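Local coordinates for protein multi-copper Oxidase CueO (Ochrobactrum, PDB 6EVG) that oxidises lignin model compounds and lignosulfonate as a laccase-like multicopper oxidase, probably coupling substrate oxidation to the reduction of dioxygen to water, at residues 160-165 against 313-318; 171-176 against 222-227; 232-237 against 261-266; 243-248 against 270-275; 255-260 against 454-459. All coordinates share one frame; numbering follows the deposited sequence.

Contact 1 of 5, residues 160-165 against 313-318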
# COMPACT_ATOMS: atom_id res chain seq x y z
N ARG A 160 -8.00 20.84 10.99
CA ARG A 160 -6.79 20.18 11.47
C ARG A 160 -5.51 20.99 11.18
O ARG A 160 -4.45 20.64 11.66
CB ARG A 160 -6.64 18.78 10.85
CG ARG A 160 -7.73 17.78 11.28
CD ARG A 160 -7.54 16.44 10.60
NE ARG A 160 -8.55 15.50 11.09
CZ ARG A 160 -9.66 15.17 10.47
NH1 ARG A 160 -9.90 15.52 9.23
NH2 ARG A 160 -10.54 14.43 11.13
N GLY A 161 -5.61 21.97 10.29
CA GLY A 161 -4.43 22.67 9.87
C GLY A 161 -3.62 21.99 8.80
O GLY A 161 -2.39 22.17 8.71
N LEU A 162 -4.25 21.16 7.98
CA LEU A 162 -3.54 20.37 7.00
C LEU A 162 -3.71 20.98 5.62
O LEU A 162 -4.82 21.40 5.23
CB LEU A 162 -4.05 18.96 6.96
CG LEU A 162 -3.85 18.13 8.23
CD1 LEU A 162 -4.58 16.81 8.19
CD2 LEU A 162 -2.40 17.93 8.54
N PRO A 163 -2.66 20.95 4.79
CA PRO A 163 -2.79 21.31 3.36
C PRO A 163 -3.79 20.35 2.70
O PRO A 163 -3.75 19.17 3.01
CB PRO A 163 -1.37 21.12 2.83
CG PRO A 163 -0.46 21.18 4.03
CD PRO A 163 -1.26 20.56 5.11
N GLU A 164 -4.60 20.86 1.79
CA GLU A 164 -5.64 20.07 1.17
C GLU A 164 -5.98 20.49 -0.25
O GLU A 164 -7.01 20.01 -0.78
CB GLU A 164 -6.89 20.03 2.07
CG GLU A 164 -7.57 21.36 2.23
CD GLU A 164 -8.95 21.34 2.85
OE1 GLU A 164 -9.47 20.26 3.00
OE2 GLU A 164 -9.48 22.40 3.16
N ASP A 165 -5.11 21.26 -0.91
CA ASP A 165 -5.39 21.67 -2.30
C ASP A 165 -4.74 20.64 -3.24
O ASP A 165 -3.51 20.66 -3.43
CB ASP A 165 -4.80 23.09 -2.53
CG ASP A 165 -5.23 23.78 -3.77
OD1 ASP A 165 -5.97 23.16 -4.56
OD2 ASP A 165 -4.82 24.97 -4.00
N LYS A 313 2.00 27.16 9.14
CA LYS A 313 2.32 26.65 10.44
C LYS A 313 2.11 25.13 10.45
O LYS A 313 1.24 24.65 9.79
CB LYS A 313 1.39 27.27 11.51
CG LYS A 313 1.52 28.80 11.61
CD LYS A 313 2.97 29.24 11.90
CE LYS A 313 3.06 30.70 12.36
NZ LYS A 313 4.32 31.35 11.88
N ARG A 314 2.88 24.42 11.29
CA ARG A 314 2.76 22.95 11.45
C ARG A 314 1.76 22.67 12.50
O ARG A 314 1.79 23.29 13.58
CB ARG A 314 4.16 22.33 11.87
CG ARG A 314 5.30 22.65 10.92
CD ARG A 314 6.66 22.08 11.26
NE ARG A 314 6.95 22.35 12.67
CZ ARG A 314 7.33 23.53 13.17
NH1 ARG A 314 7.67 24.52 12.36
NH2 ARG A 314 7.38 23.71 14.50
N PRO A 315 0.91 21.66 12.28
CA PRO A 315 0.10 21.16 13.35
C PRO A 315 0.90 20.28 14.35
O PRO A 315 1.75 19.50 13.92
CB PRO A 315 -0.92 20.29 12.60
CG PRO A 315 -0.20 19.77 11.43
CD PRO A 315 0.71 20.89 11.03
N ASP A 316 0.60 20.47 15.63
CA ASP A 316 1.20 19.65 16.69
C ASP A 316 0.32 18.56 17.21
O ASP A 316 0.84 17.58 17.72
CB ASP A 316 1.59 20.53 17.87
CG ASP A 316 2.74 21.48 17.55
OD1 ASP A 316 3.60 21.17 16.68
OD2 ASP A 316 2.74 22.51 18.24
N ARG A 317 -0.99 18.72 17.09
CA ARG A 317 -1.91 17.73 17.62
C ARG A 317 -3.05 17.47 16.61
O ARG A 317 -3.51 18.39 16.01
CB ARG A 317 -2.51 18.17 18.98
CG ARG A 317 -3.25 17.05 19.70
CD ARG A 317 -3.49 17.32 21.17
NE ARG A 317 -4.33 18.45 21.30
CZ ARG A 317 -5.55 18.36 21.79
NH1 ARG A 317 -6.03 17.18 22.12
NH2 ARG A 317 -6.26 19.44 21.94
N LEU A 318 -3.41 16.20 16.45
CA LEU A 318 -4.51 15.80 15.60
C LEU A 318 -5.43 14.86 16.38
O LEU A 318 -5.10 14.42 17.49
CB LEU A 318 -3.98 15.13 14.33
CG LEU A 318 -3.14 16.01 13.41
CD1 LEU A 318 -2.51 15.17 12.33
CD2 LEU A 318 -3.96 17.16 12.82
O HOH W 1 -4.47 20.44 14.38
O HOH W 2 -1.34 24.05 10.36
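Arg160 and Leu318 reach each other with the same first torsion, CG anti to the carbonyl carbon and beside the backbone N (chi1 -66° and -64°), and their side chains cross at about a right angle. One methyl of the leucine does the touching: Leu318 CD2 lies 3.7 Å from Arg160 CB and also 3.7 Å from Arg160 O. Beyond CG the arginine runs on extended, and its guanidinium is taken up by salt bridges to Asp319, Asp154 and Asp157. Pro315 forms the second half of the contact, with its CB 3.7 Å from Arg160 O. Its ring also meets the tip of Leu162, whose CD2 lies 4.1 Å from Pro315 CG. Between these two contributors Gly161 adopts a left-handed backbone (phi 82°), where a CB would run into the carbonyl oxygen of Arg160.

The main chains are joined through water rather than directly. One water donates to both Arg160 O (2.7 Å) and Arg317 O (2.8 Å); another donates to Gly161 O and Lys313 O, each at 2.7 Å. Partly exposed loops are thus tied by two solvent bridges beside a small apolar patch.

The two loops link the first cupredoxin domain to the second and the second to the third. Phe252 of strand 251-259 packs on Arg160, Leu162 and Leu318, while Leu273 of strand 269-275 touches Leu162, Pro163 and Pro315. Leu318 also bonds through its backbone to Gly254, and Pro163 O accepts from Arg221 of strand 219-226, which fastens the junction to the sheet of the second domain.

Contact 2 of 5, residues 171-176 against 222-227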
# COMPACT_ATOMS: atom_id res chain seq x y z
N ILE A 171 -0.16 16.26 -2.42
CA ILE A 171 0.37 15.58 -3.57
C ILE A 171 0.61 14.11 -3.23
O ILE A 171 1.31 13.80 -2.29
CB ILE A 171 1.74 16.21 -4.02
CG1 ILE A 171 1.54 17.71 -4.34
CG2 ILE A 171 2.32 15.47 -5.19
CD1 ILE A 171 2.81 18.47 -4.51
N PRO A 172 0.02 13.19 -4.02
CA PRO A 172 0.29 11.75 -3.82
C PRO A 172 1.57 11.35 -4.54
O PRO A 172 1.83 11.81 -5.66
CB PRO A 172 -0.93 11.07 -4.46
CG PRO A 172 -1.29 12.00 -5.58
CD PRO A 172 -0.95 13.41 -5.10
N LEU A 173 2.34 10.47 -3.86
CA LEU A 173 3.58 9.93 -4.41
C LEU A 173 3.52 8.41 -4.31
O LEU A 173 3.59 7.85 -3.21
CB LEU A 173 4.82 10.41 -3.64
CG LEU A 173 4.99 11.94 -3.55
CD1 LEU A 173 6.26 12.23 -2.68
CD2 LEU A 173 5.09 12.62 -4.90
N VAL A 174 3.47 7.75 -5.46
CA VAL A 174 3.46 6.29 -5.52
C VAL A 174 4.88 5.86 -5.93
O VAL A 174 5.32 6.08 -7.08
CB VAL A 174 2.41 5.76 -6.54
CG1 VAL A 174 2.47 4.24 -6.56
CG2 VAL A 174 1.04 6.29 -6.19
N LEU A 175 5.57 5.25 -4.97
CA LEU A 175 6.97 4.85 -5.15
C LEU A 175 7.01 3.41 -5.67
O LEU A 175 6.41 2.52 -5.04
CB LEU A 175 7.71 4.93 -3.82
CG LEU A 175 7.60 6.22 -3.02
CD1 LEU A 175 8.42 6.15 -1.74
CD2 LEU A 175 8.00 7.47 -3.83
N GLN A 176 7.72 3.18 -6.78
CA GLN A 176 7.84 1.85 -7.35
C GLN A 176 9.24 1.67 -7.94
O GLN A 176 10.06 2.60 -7.96
CB GLN A 176 6.76 1.56 -8.40
CG GLN A 176 5.36 1.61 -7.85
CD GLN A 176 4.31 1.52 -8.92
OE1 GLN A 176 4.30 2.33 -9.88
NE2 GLN A 176 3.40 0.54 -8.77
N LEU A 222 2.49 15.36 1.54
CA LEU A 222 2.83 14.30 0.58
C LEU A 222 2.19 13.04 1.11
O LEU A 222 2.41 12.61 2.24
CB LEU A 222 4.36 14.11 0.50
CG LEU A 222 5.16 15.39 0.15
CD1 LEU A 222 6.67 15.11 0.25
CD2 LEU A 222 4.81 15.90 -1.22
N ARG A 223 1.36 12.41 0.26
CA ARG A 223 0.65 11.18 0.61
C ARG A 223 1.42 10.07 -0.10
O ARG A 223 1.33 9.91 -1.32
CB ARG A 223 -0.79 11.24 0.21
CG ARG A 223 -1.56 12.40 0.82
CD ARG A 223 -3.03 12.20 0.77
NE ARG A 223 -3.80 13.39 1.01
CZ ARG A 223 -5.00 13.41 1.61
NH1 ARG A 223 -5.42 12.35 2.31
NH2 ARG A 223 -5.73 14.47 1.48
N ILE A 224 2.24 9.32 0.67
CA ILE A 224 3.24 8.41 0.11
C ILE A 224 2.73 6.96 0.25
O ILE A 224 2.39 6.52 1.33
CB ILE A 224 4.59 8.55 0.80
CG1 ILE A 224 5.06 10.05 0.79
CG2 ILE A 224 5.62 7.67 0.10
CD1 ILE A 224 6.37 10.29 1.54
N LEU A 225 2.72 6.27 -0.89
CA LEU A 225 2.40 4.84 -0.97
C LEU A 225 3.63 4.11 -1.56
O LEU A 225 4.18 4.54 -2.58
CB LEU A 225 1.21 4.63 -1.91
CG LEU A 225 0.97 3.17 -2.36
CD1 LEU A 225 0.54 2.24 -1.24
CD2 LEU A 225 -0.08 3.17 -3.47
N ASN A 226 4.01 2.97 -0.94
CA ASN A 226 4.92 2.05 -1.61
C ASN A 226 4.09 1.04 -2.41
O ASN A 226 3.41 0.20 -1.82
CB ASN A 226 5.81 1.35 -0.58
CG ASN A 226 6.73 0.36 -1.24
OD1 ASN A 226 6.57 -0.04 -2.38
ND2 ASN A 226 7.79 -0.04 -0.49
N GLY A 227 4.13 1.21 -3.74
CA GLY A 227 3.41 0.33 -4.62
C GLY A 227 4.28 -0.72 -5.34
O GLY A 227 3.82 -1.29 -6.35
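Leu173 and Leu225 sit at the middle of a parallel backbone ladder in which strands 171-176 and 222-226 run side by side, 19° apart in direction. Leu173 receives and gives in turn: its N donates to Arg223 O (2.8 Å) and its O accepts from Leu225 N (2.9 Å). Leu175 repeats the pattern with Leu225 O and Gly227 N. Between these bonds, CA-H...O contacts such as Leu222 CA to Ile171 O (3.3 Å) give the carbonyls a second partner.

Apolar contacts lie on both faces. On the face of Leu173, Leu175, Leu222 and Ile224, Leu175 has CG anti to its carbonyl carbon, beside the backbone N (chi1 -50°), and its CD1 comes to 3.7 Å from Ile224 CG2; Leu173 CD1 lies 4.1 Å from Leu222 CD1. On the other, Val174 and Leu225 point the same way and meet through CG1 and CD2, backed by Leu149 of the first domain.

One side-chain bond ends the ladder. Gln176 NE2 donates almost straight (173°) to Gly227 O at 3.1 Å, the oxygen lying in the amide plane while the donor stands above the carbonyl plane. A side chain on Gly227 would press on Val174 CG1 and Gln176 NE2.

Gln176 OE1 is bonded to Tyr63 OH, so the amide is engaged at both ends and its orientation fixed. In this cupredoxin sheet, the ladder meets the polar needs of buried main chain while aliphatic groups form the core, and the glutamine joins the strand end to the first domain.

Contact 3 of 5, residues 232-237 against 261-266; sequences NFHVRL and RLTISP
Phe233 and Val235 form antiparallel hydrogen-bonded pairs with Ile264 and Leu262, on either side of the non-hydrogen-bonded pair His234-Thr263, with 147° between the strand directions. On the face of that central pair the two side chains lie side by side. Thr263 has OG1 beside its backbone N (chi1 -65°), and OG1 meets His234 ND1 at 2.7 Å, at the edge of the imidazole and in its plane. Asp290 bonds the other ring nitrogen, NE2, so the ring is held at both ends.

Arg261 bends at its third torsion (-68°), and its NH1 donates to His234 O at 2.9 Å, with the oxygen in the guanidinium plane. The aliphatic part of Arg236 lies over one face of that group, CG 3.7 Å from Arg261 CZ. Further out, Arg236 NE and Arg261 NH2 are only 3.2 Å apart, two donors that cannot bond each other. On the opposite face of the strand pair, Val235 CG2 touches Leu262 CB at 4.1 Å, turned toward the core.

Strand 262-264 is the outermost strand of its sheet in the second cupredoxin domain, and Leu465 of strand 463-466 packs against Thr263 and Ser265. Asp295 forms salt bridges to Arg261 NH1 and Arg236 NE, and Tyr287 adds a cation-pi contact to Arg261. A shared carboxylate of this kind would be expected to ease the repulsion between the two guanidiniums.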
# COMPACT_ATOMS: atom_id res chain seq x y z
N ASN A 232 11.66 -2.17 -0.29
CA ASN A 232 11.37 -1.23 0.78
C ASN A 232 12.07 0.09 0.46
O ASN A 232 13.22 0.11 -0.01
CB ASN A 232 11.87 -1.73 2.12
CG ASN A 232 11.23 -3.04 2.51
OD1 ASN A 232 10.01 -3.18 2.44
ND2 ASN A 232 12.05 -4.01 2.93
N PHE A 233 11.36 1.21 0.70
CA PHE A 233 11.95 2.51 0.54
C PHE A 233 12.30 3.06 1.90
O PHE A 233 11.60 2.82 2.88
CB PHE A 233 11.00 3.46 -0.22
CG PHE A 233 10.81 3.06 -1.65
CD1 PHE A 233 11.69 3.39 -2.63
CD2 PHE A 233 9.70 2.28 -2.02
CE1 PHE A 233 11.53 3.01 -3.94
CE2 PHE A 233 9.56 1.84 -3.32
CZ PHE A 233 10.45 2.21 -4.28
N HIS A 234 13.40 3.86 1.97
CA HIS A 234 13.85 4.44 3.23
C HIS A 234 14.18 5.89 2.85
O HIS A 234 15.32 6.16 2.43
CB HIS A 234 15.06 3.68 3.79
CG HIS A 234 14.87 2.21 3.92
ND1 HIS A 234 14.18 1.62 4.96
CD2 HIS A 234 15.28 1.21 3.11
CE1 HIS A 234 14.18 0.30 4.77
NE2 HIS A 234 14.86 0.03 3.66
N VAL A 235 13.20 6.77 2.95
CA VAL A 235 13.26 8.04 2.23
C VAL A 235 13.67 9.20 3.10
O VAL A 235 13.22 9.33 4.25
CB VAL A 235 11.95 8.36 1.47
CG1 VAL A 235 11.56 7.25 0.52
CG2 VAL A 235 10.83 8.69 2.37
N ARG A 236 14.48 10.08 2.54
CA ARG A 236 14.82 11.35 3.18
C ARG A 236 14.80 12.42 2.10
O ARG A 236 14.88 12.12 0.91
CB ARG A 236 16.22 11.32 3.87
CG ARG A 236 17.37 11.18 2.90
CD ARG A 236 18.69 11.60 3.53
NE ARG A 236 19.81 11.39 2.67
CZ ARG A 236 20.93 12.08 2.67
NH1 ARG A 236 21.05 13.17 3.40
NH2 ARG A 236 21.89 11.75 1.81
N LEU A 237 14.87 13.68 2.55
CA LEU A 237 15.23 14.77 1.65
C LEU A 237 16.73 15.02 1.71
O LEU A 237 17.40 14.69 2.70
CB LEU A 237 14.45 16.05 2.01
CG LEU A 237 12.96 15.97 1.63
CD1 LEU A 237 11.99 16.97 2.16
CD2 LEU A 237 12.68 15.79 0.17
N ARG A 261 14.27 10.26 8.27
CA ARG A 261 14.25 9.25 7.21
C ARG A 261 13.08 8.33 7.57
O ARG A 261 12.84 8.08 8.73
CB ARG A 261 15.57 8.49 7.08
CG ARG A 261 15.58 7.58 5.84
CD ARG A 261 16.83 6.86 5.67
NE ARG A 261 17.98 7.71 5.34
CZ ARG A 261 18.52 7.83 4.12
NH1 ARG A 261 17.88 7.37 3.04
NH2 ARG A 261 19.69 8.42 3.97
N LEU A 262 12.30 7.95 6.57
CA LEU A 262 11.04 7.22 6.76
C LEU A 262 11.04 5.91 5.96
O LEU A 262 11.23 5.92 4.77
CB LEU A 262 9.89 8.10 6.30
CG LEU A 262 8.49 7.43 6.27
CD1 LEU A 262 8.04 7.07 7.69
CD2 LEU A 262 7.51 8.41 5.67
N THR A 263 10.87 4.78 6.67
CA THR A 263 10.76 3.48 5.98
C THR A 263 9.32 3.23 5.55
O THR A 263 8.41 3.40 6.39
CB THR A 263 11.27 2.34 6.85
OG1 THR A 263 12.69 2.54 7.07
CG2 THR A 263 11.02 0.98 6.26
N ILE A 264 9.12 2.81 4.32
CA ILE A 264 7.81 2.45 3.79
C ILE A 264 7.96 1.16 3.04
O ILE A 264 8.69 1.07 2.05
CB ILE A 264 7.21 3.56 2.90
CG1 ILE A 264 7.40 4.96 3.46
CG2 ILE A 264 5.75 3.28 2.62
CD1 ILE A 264 7.04 6.06 2.61
N SER A 265 7.23 0.11 3.50
CA SER A 265 7.25 -1.19 2.84
C SER A 265 6.03 -1.33 1.93
O SER A 265 5.07 -0.54 2.05
CB SER A 265 7.33 -2.31 3.91
OG SER A 265 6.16 -2.44 4.67
N PRO A 266 6.04 -2.32 1.03
CA PRO A 266 4.93 -2.46 0.08
C PRO A 266 3.58 -2.53 0.76
O PRO A 266 3.36 -3.36 1.64
CB PRO A 266 5.29 -3.74 -0.68
CG PRO A 266 6.81 -3.74 -0.67
CD PRO A 266 7.15 -3.24 0.72

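Contact 4 of 5, residues 243-248 against 270-275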
# COMPACT_ATOMS: atom_id res chain seq x y z
N LEU A 243 10.47 15.30 7.90
CA LEU A 243 9.21 14.80 7.38
C LEU A 243 8.27 14.68 8.57
O LEU A 243 8.50 13.79 9.42
CB LEU A 243 9.36 13.50 6.63
CG LEU A 243 10.51 13.39 5.59
CD1 LEU A 243 10.56 11.96 5.09
CD2 LEU A 243 10.61 14.51 4.62
N LEU A 244 7.26 15.54 8.68
CA LEU A 244 6.37 15.48 9.81
C LEU A 244 5.26 14.45 9.51
O LEU A 244 4.38 14.71 8.69
CB LEU A 244 5.76 16.84 10.13
CG LEU A 244 4.77 16.85 11.31
CD1 LEU A 244 5.48 16.53 12.62
CD2 LEU A 244 4.10 18.18 11.38
N VAL A 245 5.34 13.28 10.15
CA VAL A 245 4.37 12.23 9.84
C VAL A 245 3.08 12.50 10.58
O VAL A 245 3.08 12.57 11.83
CB VAL A 245 4.92 10.84 10.20
CG1 VAL A 245 3.87 9.81 9.72
CG2 VAL A 245 6.25 10.56 9.56
N VAL A 246 1.99 12.68 9.84
CA VAL A 246 0.70 12.96 10.42
C VAL A 246 -0.28 11.77 10.33
O VAL A 246 -1.29 11.81 11.06
CB VAL A 246 0.04 14.21 9.81
CG1 VAL A 246 0.87 15.45 10.11
CG2 VAL A 246 -0.26 14.10 8.31
N ALA A 247 0.00 10.78 9.51
CA ALA A 247 -0.94 9.65 9.36
C ALA A 247 -0.19 8.49 8.76
O ALA A 247 0.78 8.63 8.03
CB ALA A 247 -2.09 10.03 8.43
N SER A 248 -0.75 7.29 9.05
CA SER A 248 -0.39 6.08 8.29
C SER A 248 -1.68 5.44 7.75
O SER A 248 -2.68 6.15 7.58
CB SER A 248 0.51 5.13 9.09
OG SER A 248 1.04 4.08 8.27
N TYR A 270 2.06 6.54 4.26
CA TYR A 270 2.30 7.57 5.26
C TYR A 270 1.98 8.93 4.61
O TYR A 270 2.40 9.20 3.48
CB TYR A 270 3.74 7.59 5.74
CG TYR A 270 4.09 6.37 6.59
CD1 TYR A 270 3.82 6.36 7.94
CD2 TYR A 270 4.63 5.23 6.02
CE1 TYR A 270 4.13 5.23 8.72
CE2 TYR A 270 4.95 4.12 6.78
CZ TYR A 270 4.68 4.14 8.12
OH TYR A 270 4.93 3.00 8.92
N GLU A 271 1.30 9.77 5.39
CA GLU A 271 1.11 11.18 4.98
C GLU A 271 2.08 12.03 5.81
O GLU A 271 2.12 11.89 7.05
CB GLU A 271 -0.31 11.63 5.21
CG GLU A 271 -1.39 10.79 4.53
CD GLU A 271 -2.77 11.34 4.67
OE1 GLU A 271 -2.96 12.55 4.50
OE2 GLU A 271 -3.67 10.56 5.01
N VAL A 272 2.86 12.84 5.11
CA VAL A 272 3.88 13.66 5.76
C VAL A 272 3.73 15.09 5.33
O VAL A 272 3.28 15.42 4.23
CB VAL A 272 5.27 13.14 5.45
CG1 VAL A 272 5.43 11.70 5.89
CG2 VAL A 272 5.70 13.37 4.03
N LEU A 273 4.12 16.00 6.23
CA LEU A 273 4.20 17.43 5.90
C LEU A 273 5.66 17.82 5.82
O LEU A 273 6.44 17.51 6.71
CB LEU A 273 3.49 18.27 6.95
CG LEU A 273 2.05 17.97 7.24
CD1 LEU A 273 1.41 18.94 8.19
CD2 LEU A 273 1.18 17.78 6.09
N VAL A 274 5.99 18.58 4.77
CA VAL A 274 7.33 19.08 4.53
C VAL A 274 7.22 20.59 4.34
O VAL A 274 6.37 21.07 3.63
CB VAL A 274 7.98 18.40 3.30
CG1 VAL A 274 9.35 19.02 3.00
CG2 VAL A 274 8.08 16.91 3.50
N ASP A 275 8.11 21.33 5.02
CA ASP A 275 8.12 22.79 4.93
C ASP A 275 9.04 23.22 3.81
O ASP A 275 10.26 23.05 3.91
CB ASP A 275 8.55 23.39 6.27
CG ASP A 275 8.34 24.90 6.33
OD1 ASP A 275 7.98 25.52 5.34
OD2 ASP A 275 8.50 25.40 7.46
O HOH W 3 -4.10 8.06 6.07
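Leu243 and Val274 pack closely at one end of this strand pair, CD2 to CG2 3.7 Å, their side chains side by side and pointing the same way. Next to them Leu244 and Leu273 exchange two backbone hydrogen bonds, and Val245 CG2 rests 3.9 Å from Val272 CG1. On the other face, the side chains of Val246 and Leu273 cross at about a right angle, with Val246 CG1 4.0 Å from Leu273 CG.

The regular pairing breaks at a classic beta bulge, in which Val246 and Ala247 share Glu271 as their opposite residue. Glu271 O accepts from Val246 N at 2.9 Å and, weakly, from Ala247 N at 3.4 Å, so one extra residue is absorbed into strand 243-248. This lies in the larger sheet of the second cupredoxin domain, where strand 243-248 is flanked by 269-275 and 251-259.

Past the bulge, polar groups take over. Ser248 has OG anti to its backbone N (chi1 -170°), which places OG over one face of the Tyr270 ring, offset toward the rim and 3.3 Å from CE1. Arg269 O and Lys461 NZ bond the same hydroxyl. Val245 CG1 and, from strand 262-264, Leu262 and Ile264 also touch the ring. An alanine in place of Tyr270 would probably open a gap between Ser248 and Val245 and leave Leu262 and Ile264 without the ring they pack on. The looser part is beside Glu271, where Arg221 forms a salt bridge to OE1 and a water bridges buried groups, donating to Glu271 OE2 (2.7 Å) and to Ser248 O (2.8 Å).

Contact 5 of 5, residues 255-260 against 454-459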
# COMPACT_ATOMS: atom_id res chain seq x y z
N ASN A 255 -0.24 12.71 17.94
CA ASN A 255 0.97 13.53 18.13
C ASN A 255 1.92 13.34 16.96
O ASN A 255 2.83 12.53 17.03
CB ASN A 255 1.60 13.15 19.48
CG ASN A 255 0.57 13.19 20.63
OD1 ASN A 255 -0.16 14.15 20.79
ND2 ASN A 255 0.52 12.16 21.41
N PRO A 256 1.69 14.09 15.86
CA PRO A 256 2.57 13.99 14.68
C PRO A 256 4.04 14.02 15.08
O PRO A 256 4.48 14.82 15.97
CB PRO A 256 2.20 15.20 13.86
CG PRO A 256 0.73 15.40 14.14
CD PRO A 256 0.55 14.98 15.62
N GLU A 257 4.86 13.25 14.37
CA GLU A 257 6.24 13.05 14.69
C GLU A 257 7.14 13.42 13.53
O GLU A 257 6.98 12.86 12.47
CB GLU A 257 6.47 11.54 15.02
CG GLU A 257 7.94 11.27 15.44
CD GLU A 257 8.35 9.81 15.55
OE1 GLU A 257 7.63 8.90 15.10
OE2 GLU A 257 9.48 9.58 16.04
N PRO A 258 8.16 14.31 13.74
CA PRO A 258 9.14 14.52 12.68
C PRO A 258 10.13 13.40 12.61
O PRO A 258 10.67 12.96 13.65
CB PRO A 258 9.80 15.85 13.06
CG PRO A 258 9.65 15.88 14.54
CD PRO A 258 8.42 15.11 14.94
N VAL A 259 10.39 12.94 11.41
CA VAL A 259 11.44 11.97 11.18
C VAL A 259 12.39 12.50 10.12
O VAL A 259 12.00 13.29 9.27
CB VAL A 259 10.94 10.59 10.83
CG1 VAL A 259 9.99 10.03 11.88
CG2 VAL A 259 10.28 10.59 9.52
N GLU A 260 13.66 12.11 10.23
CA GLU A 260 14.64 12.49 9.19
C GLU A 260 14.70 11.51 8.05
O GLU A 260 15.17 11.89 6.95
CB GLU A 260 16.00 12.71 9.82
CG GLU A 260 16.02 13.77 10.90
CD GLU A 260 17.44 13.97 11.42
OE1 GLU A 260 17.86 13.19 12.33
OE2 GLU A 260 18.12 14.83 10.86
N PRO A 454 7.70 3.69 17.37
CA PRO A 454 7.76 5.18 17.34
C PRO A 454 6.36 5.70 17.06
O PRO A 454 5.51 5.02 16.47
CB PRO A 454 8.73 5.48 16.21
CG PRO A 454 8.57 4.33 15.32
CD PRO A 454 8.35 3.12 16.19
N ALA A 455 6.14 6.97 17.41
CA ALA A 455 4.84 7.58 17.26
C ALA A 455 4.26 7.44 15.83
O ALA A 455 3.07 7.15 15.66
CB ALA A 455 4.85 9.06 17.66
N HIS A 456 5.10 7.64 14.82
CA HIS A 456 4.62 7.60 13.45
C HIS A 456 4.06 6.22 13.04
O HIS A 456 3.31 6.15 12.04
CB HIS A 456 5.63 8.12 12.45
CG HIS A 456 6.80 7.23 12.15
ND1 HIS A 456 7.91 7.13 12.96
CD2 HIS A 456 7.12 6.50 11.05
CE1 HIS A 456 8.84 6.38 12.37
NE2 HIS A 456 8.38 5.95 11.21
N GLN A 457 4.46 5.16 13.76
CA GLN A 457 4.00 3.81 13.46
C GLN A 457 3.00 3.31 14.49
O GLN A 457 2.72 2.10 14.50
CB GLN A 457 5.19 2.88 13.41
CG GLN A 457 6.19 3.24 12.30
CD GLN A 457 7.51 2.47 12.34
OE1 GLN A 457 7.75 1.68 13.25
NE2 GLN A 457 8.32 2.63 11.29
N SER A 458 2.45 4.19 15.31
CA SER A 458 1.66 3.78 16.48
C SER A 458 0.16 3.86 16.30
O SER A 458 -0.58 3.42 17.19
CB SER A 458 2.06 4.60 17.71
OG SER A 458 1.63 5.96 17.56
N GLY A 459 -0.30 4.46 15.20
CA GLY A 459 -1.74 4.63 14.99
C GLY A 459 -2.41 3.37 14.41
O GLY A 459 -1.88 2.27 14.50
O HOH W 4 8.16 8.39 18.80
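Glu257 and His456 form a hydrogen-bonded carboxylate-imidazole contact at an interdomain surface, joining strand 251-259, an outermost strand of the larger sheet of the second cupredoxin domain, to the loop between strands 442-448 and 463-466 of the third. The glutamate chain is extended, CG anti to its backbone N (chi1 -177°), and its end reaches the short 3-10 turn at Ala455 and His456. A single oxygen, Glu257 OE1, takes two bonds: from His456 ND1 at 2.8 Å and from His456 N, also at 2.8 Å. The main-chain donor approaches nearly along the C-O axis, whereas ND1 comes from above the carboxylate plane, and the two reach the oxygen from opposite faces of that plane. OE1 itself lies at the edge of the imidazole, in the plane of the ring.

Apolar atoms close round this bond. Val259 CG1 sits over one face of the imidazole in a CH-pi contact, 4.0 Å from the ring centroid, while Gln457 CG covers the opposite face. Ala455 CB touches Glu257 CB at 4.0 Å. Toward solvent, a water accepts from Ala455 N (2.8 Å) and donates only weakly to Glu257 OE2. Within the turn, Ser458 OG and Ser458 N both donate to Ala455 O.

An alanine in place of Glu257 would probably leave His456 ND1 and N without their shared acceptor and set the ring freer to turn. Between Val259 CG1 and Gln457 CG, and with ND1 donating to a carboxylate, the imidazole has little freedom to turn; the nearby negative charge would be expected to favour the proton on ND1 and perhaps raise the histidine's proton affinity.

How the contacts relate
Following the chain, contact 1 opens first at 160-165, at the exit from the first domain, and its loop closes only at 313-318, enclosing contacts 2, 3 and 4. Contact 2 closes before contact 3 opens. Contacts 3, 4 and 5 then open in turn and cross one another: 261-266 closes contact 3 after contacts 4 and 5 have opened, and 270-275 closes contact 4. Contact 5 crosses contact 1 as well, closing far along at 454-459 in the third domain. Contacts 2 and 4, and the 255-260 side of contact 5, share one sheet of the second domain, contact 3 lies in the sheet packed on it, and contacts 1 and 5 attach that domain to its linkers and to the third domain.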